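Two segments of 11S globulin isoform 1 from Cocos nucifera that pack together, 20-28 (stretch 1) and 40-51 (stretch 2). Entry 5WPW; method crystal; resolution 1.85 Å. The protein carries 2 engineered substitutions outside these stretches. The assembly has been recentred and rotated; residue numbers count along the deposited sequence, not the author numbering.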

# COMPACT_ATOMS: atom_id res chain seq x y z
N GLU A 20 -44.03 14.28 -5.25
CA GLU A 20 -44.57 15.61 -5.50
C GLU A 20 -43.83 16.32 -6.62
O GLU A 20 -44.46 16.93 -7.50
CB GLU A 20 -44.52 16.43 -4.21
CG GLU A 20 -45.08 17.83 -4.30
CD GLU A 20 -45.00 18.55 -2.97
OE1 GLU A 20 -43.88 18.89 -2.52
OE2 GLU A 20 -46.07 18.78 -2.36
N ALA A 21 -42.49 16.26 -6.62
CA ALA A 21 -41.67 17.02 -7.56
C ALA A 21 -40.77 16.13 -8.41
O ALA A 21 -39.70 16.55 -8.84
CB ALA A 21 -40.83 18.06 -6.82
N GLY A 22 -41.20 14.89 -8.65
CA GLY A 22 -40.45 14.00 -9.51
C GLY A 22 -40.96 12.59 -9.39
O GLY A 22 -41.96 12.33 -8.71
N VAL A 23 -40.27 11.67 -10.10
CA VAL A 23 -40.58 10.25 -10.13
C VAL A 23 -39.29 9.44 -10.05
O VAL A 23 -38.23 9.85 -10.53
CB VAL A 23 -41.37 9.81 -11.39
CG1 VAL A 23 -42.48 10.79 -11.73
CG2 VAL A 23 -40.45 9.62 -12.57
N THR A 24 -39.40 8.25 -9.44
CA THR A 24 -38.31 7.29 -9.31
C THR A 24 -38.71 5.99 -9.98
O THR A 24 -39.70 5.37 -9.58
CB THR A 24 -37.97 7.04 -7.84
OG1 THR A 24 -37.72 8.29 -7.18
CG2 THR A 24 -36.73 6.16 -7.72
N ASP A 25 -37.95 5.57 -10.99
CA ASP A 25 -38.18 4.33 -11.72
C ASP A 25 -37.22 3.28 -11.20
O ASP A 25 -36.02 3.54 -11.11
CB ASP A 25 -37.96 4.52 -13.22
CG ASP A 25 -38.84 5.58 -13.80
OD1 ASP A 25 -39.94 5.77 -13.24
OD2 ASP A 25 -38.44 6.23 -14.79
N TYR A 26 -37.73 2.12 -10.83
CA TYR A 26 -36.88 1.05 -10.30
C TYR A 26 -36.78 -0.08 -11.33
O TYR A 26 -37.80 -0.63 -11.76
CB TYR A 26 -37.41 0.52 -8.97
CG TYR A 26 -37.55 1.56 -7.86
CD1 TYR A 26 -38.64 2.42 -7.83
CD2 TYR A 26 -36.61 1.65 -6.83
CE1 TYR A 26 -38.79 3.36 -6.81
CE2 TYR A 26 -36.75 2.59 -5.80
CZ TYR A 26 -37.85 3.45 -5.80
OH TYR A 26 -38.03 4.40 -4.80
N PHE A 27 -35.55 -0.42 -11.72
CA PHE A 27 -35.35 -1.69 -12.40
C PHE A 27 -35.42 -2.82 -11.37
O PHE A 27 -35.22 -2.60 -10.18
CB PHE A 27 -34.01 -1.74 -13.14
CG PHE A 27 -33.87 -0.70 -14.23
CD1 PHE A 27 -33.66 0.63 -13.92
CD2 PHE A 27 -33.90 -1.08 -15.57
CE1 PHE A 27 -33.51 1.57 -14.92
CE2 PHE A 27 -33.74 -0.15 -16.58
CZ PHE A 27 -33.55 1.19 -16.24
N ASP A 28 -35.73 -4.03 -11.84
CA ASP A 28 -36.02 -5.13 -10.92
C ASP A 28 -34.71 -5.80 -10.50
O ASP A 28 -34.13 -6.57 -11.27
CB ASP A 28 -36.98 -6.14 -11.53
CG ASP A 28 -37.27 -7.30 -10.59
OD1 ASP A 28 -37.02 -7.18 -9.37
OD2 ASP A 28 -37.75 -8.35 -11.07
N SER A 40 -28.27 -3.09 -8.14
CA SER A 40 -29.61 -2.53 -8.29
C SER A 40 -29.50 -1.20 -9.02
O SER A 40 -28.56 -0.44 -8.78
CB SER A 40 -30.30 -2.31 -6.93
OG SER A 40 -30.08 -3.40 -6.06
N THR A 41 -30.46 -0.90 -9.90
CA THR A 41 -30.43 0.31 -10.70
C THR A 41 -31.73 1.08 -10.50
O THR A 41 -32.80 0.47 -10.35
CB THR A 41 -30.23 0.02 -12.20
OG1 THR A 41 -28.94 -0.58 -12.43
CG2 THR A 41 -30.30 1.30 -13.03
N ILE A 42 -31.62 2.39 -10.42
CA ILE A 42 -32.80 3.25 -10.34
C ILE A 42 -32.59 4.44 -11.25
O ILE A 42 -31.46 4.90 -11.46
CB ILE A 42 -33.11 3.70 -8.89
CG1 ILE A 42 -32.17 4.81 -8.44
CG2 ILE A 42 -33.06 2.54 -7.91
CD1 ILE A 42 -32.32 5.15 -6.96
N ARG A 43 -33.68 4.92 -11.82
CA ARG A 43 -33.69 6.16 -12.57
C ARG A 43 -34.60 7.15 -11.85
O ARG A 43 -35.70 6.78 -11.43
CB ARG A 43 -34.19 5.96 -14.02
CG ARG A 43 -34.15 7.24 -14.84
CD ARG A 43 -35.04 7.18 -16.07
NE ARG A 43 -34.55 6.19 -17.02
CZ ARG A 43 -35.32 5.36 -17.70
NH1 ARG A 43 -36.64 5.40 -17.54
NH2 ARG A 43 -34.78 4.47 -18.54
N ARG A 44 -34.15 8.38 -11.71
CA ARG A 44 -34.94 9.44 -11.09
C ARG A 44 -35.11 10.62 -12.04
O ARG A 44 -34.17 11.01 -12.74
CB ARG A 44 -34.30 9.94 -9.81
CG ARG A 44 -34.90 9.38 -8.60
CD ARG A 44 -34.43 10.18 -7.43
NE ARG A 44 -33.41 9.47 -6.68
CZ ARG A 44 -33.67 8.54 -5.78
NH1 ARG A 44 -32.68 7.94 -5.14
NH2 ARG A 44 -34.93 8.20 -5.52
N VAL A 45 -36.30 11.21 -12.02
CA VAL A 45 -36.55 12.49 -12.67
C VAL A 45 -36.96 13.47 -11.59
O VAL A 45 -37.89 13.20 -10.82
CB VAL A 45 -37.63 12.38 -13.76
CG1 VAL A 45 -37.99 13.77 -14.25
CG2 VAL A 45 -37.14 11.56 -14.90
N ILE A 46 -36.25 14.59 -11.51
CA ILE A 46 -36.46 15.60 -10.48
C ILE A 46 -36.85 16.88 -11.19
O ILE A 46 -36.02 17.52 -11.84
CB ILE A 46 -35.21 15.81 -9.60
CG1 ILE A 46 -34.78 14.51 -8.92
CG2 ILE A 46 -35.44 16.89 -8.56
CD1 ILE A 46 -33.45 14.65 -8.20
N GLU A 47 -38.13 17.27 -11.06
CA GLU A 47 -38.61 18.48 -11.69
C GLU A 47 -37.85 19.68 -11.15
O GLU A 47 -37.22 19.60 -10.08
CB GLU A 47 -40.11 18.67 -11.44
CG GLU A 47 -40.96 17.45 -11.70
CD GLU A 47 -40.82 16.95 -13.11
OE1 GLU A 47 -41.04 15.73 -13.32
OE2 GLU A 47 -40.50 17.76 -14.00
N PRO A 48 -37.87 20.79 -11.87
CA PRO A 48 -37.28 22.02 -11.34
C PRO A 48 -37.87 22.35 -9.97
O PRO A 48 -39.04 22.10 -9.69
CB PRO A 48 -37.64 23.07 -12.39
CG PRO A 48 -37.77 22.29 -13.65
CD PRO A 48 -38.31 20.95 -13.27
N ARG A 49 -37.00 22.86 -9.09
CA ARG A 49 -37.30 23.20 -7.70
C ARG A 49 -37.63 21.98 -6.84
O ARG A 49 -38.11 22.13 -5.71
CB ARG A 49 -38.43 24.25 -7.61
CG ARG A 49 -37.91 25.70 -7.68
CD ARG A 49 -36.94 25.93 -8.83
NE ARG A 49 -36.52 27.32 -8.94
CZ ARG A 49 -35.48 27.74 -9.66
NH1 ARG A 49 -34.74 26.86 -10.34
NH2 ARG A 49 -35.17 29.03 -9.70
N GLY A 50 -37.35 20.77 -7.33
CA GLY A 50 -37.53 19.56 -6.56
C GLY A 50 -36.27 19.20 -5.78
O GLY A 50 -35.16 19.28 -6.30
N LEU A 51 -36.46 18.80 -4.53
CA LEU A 51 -35.41 18.39 -3.61
C LEU A 51 -35.55 16.90 -3.32
O LEU A 51 -36.61 16.46 -2.86
CB LEU A 51 -35.48 19.22 -2.32
CG LEU A 51 -34.69 18.74 -1.09
CD1 LEU A 51 -33.20 19.01 -1.31
CD2 LEU A 51 -35.21 19.44 0.14

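The contact between these two segments of the coconut 11S globulin is an antiparallel β-pairing, held by a ladder of backbone hydrogen bonds and trimmed on both faces by side chains that meet their cross-strand partners. The strands run at 166° between their N-to-C directions, with axes approaching to 4.5 Å, and together the stretches bury 710 Å² of surface.

Antiparallel pairing alternates two kinds of residue pair, and both are evident here. In the hydrogen-bonded pairs each residue gives its N-H to the other's carbonyl: Val23 N reaches Val45 O at 2.9 Å and Val45 N reaches Val23 O at 2.8 Å, while Asp25 N to Arg43 O spans 2.6 Å and Arg43 N to Asp25 O 2.8 Å. Alternating with them are the non-hydrogen-bonded pairs, Gly22 with Ile46, Thr24 with Arg44 and Tyr26 with Ile42, whose CA atoms come closer, at 4.4 to 4.6 Å: Thr24 with Arg44 lies between the two, and the others flank them. Here CA-H groups also face carbonyls, as where Arg44 CA lies 3.4 Å from Val23 O. Further bonds extend the ladder, from Phe27 N to Thr41 O at 3.2 Å and from Glu47 N to Ala21 O at 2.8 Å.

Glycine permits close backbone contact at one end. Gly22 CA sits 3.0 Å from Val45 O, and a CB in ideal position would clash with that same oxygen. Nearby, a type II turn from Glu47 to Gly50, closed by a hydrogen bond from Gly50 N to Glu47 O at 3.0 Å, brings Gly50 CA within 3.6 Å of Ala21 CB.

Because successive side chains alternate between faces, the register sets which ones share a face. Val23, Asp25, Arg43 and Val45 share one face. Val23 CG2 packs against Val45 CB at 4.1 Å, an apolar contact beside a charged pair: Asp25 OD2 and Arg43 NH1 form a salt bridge at 3.4 Å, whose hydrogen bond is weak. The carboxylate oxygen lies near the guanidinium plane, at its edge; opposite charges attract here, though the separation is long.

The other face carries Thr24, Tyr26, Ile42, Arg44 and Ile46. Tyr26 CD2 meets Ile42 CG2 at 3.8 Å, an apolar contact between the aromatic ring and a methyl group, and Thr24 OG1 lies 3.2 Å from Arg44 NH2, at the guanidinium edge.

Past the last paired residues, the CA-to-CB bond of Phe27 points toward the second stretch: its CD1 lies 3.5 Å from Thr41 CG2, and its CZ 4.2 Å from Arg43 NH2. Backbone register thus determines which side chains become neighbours.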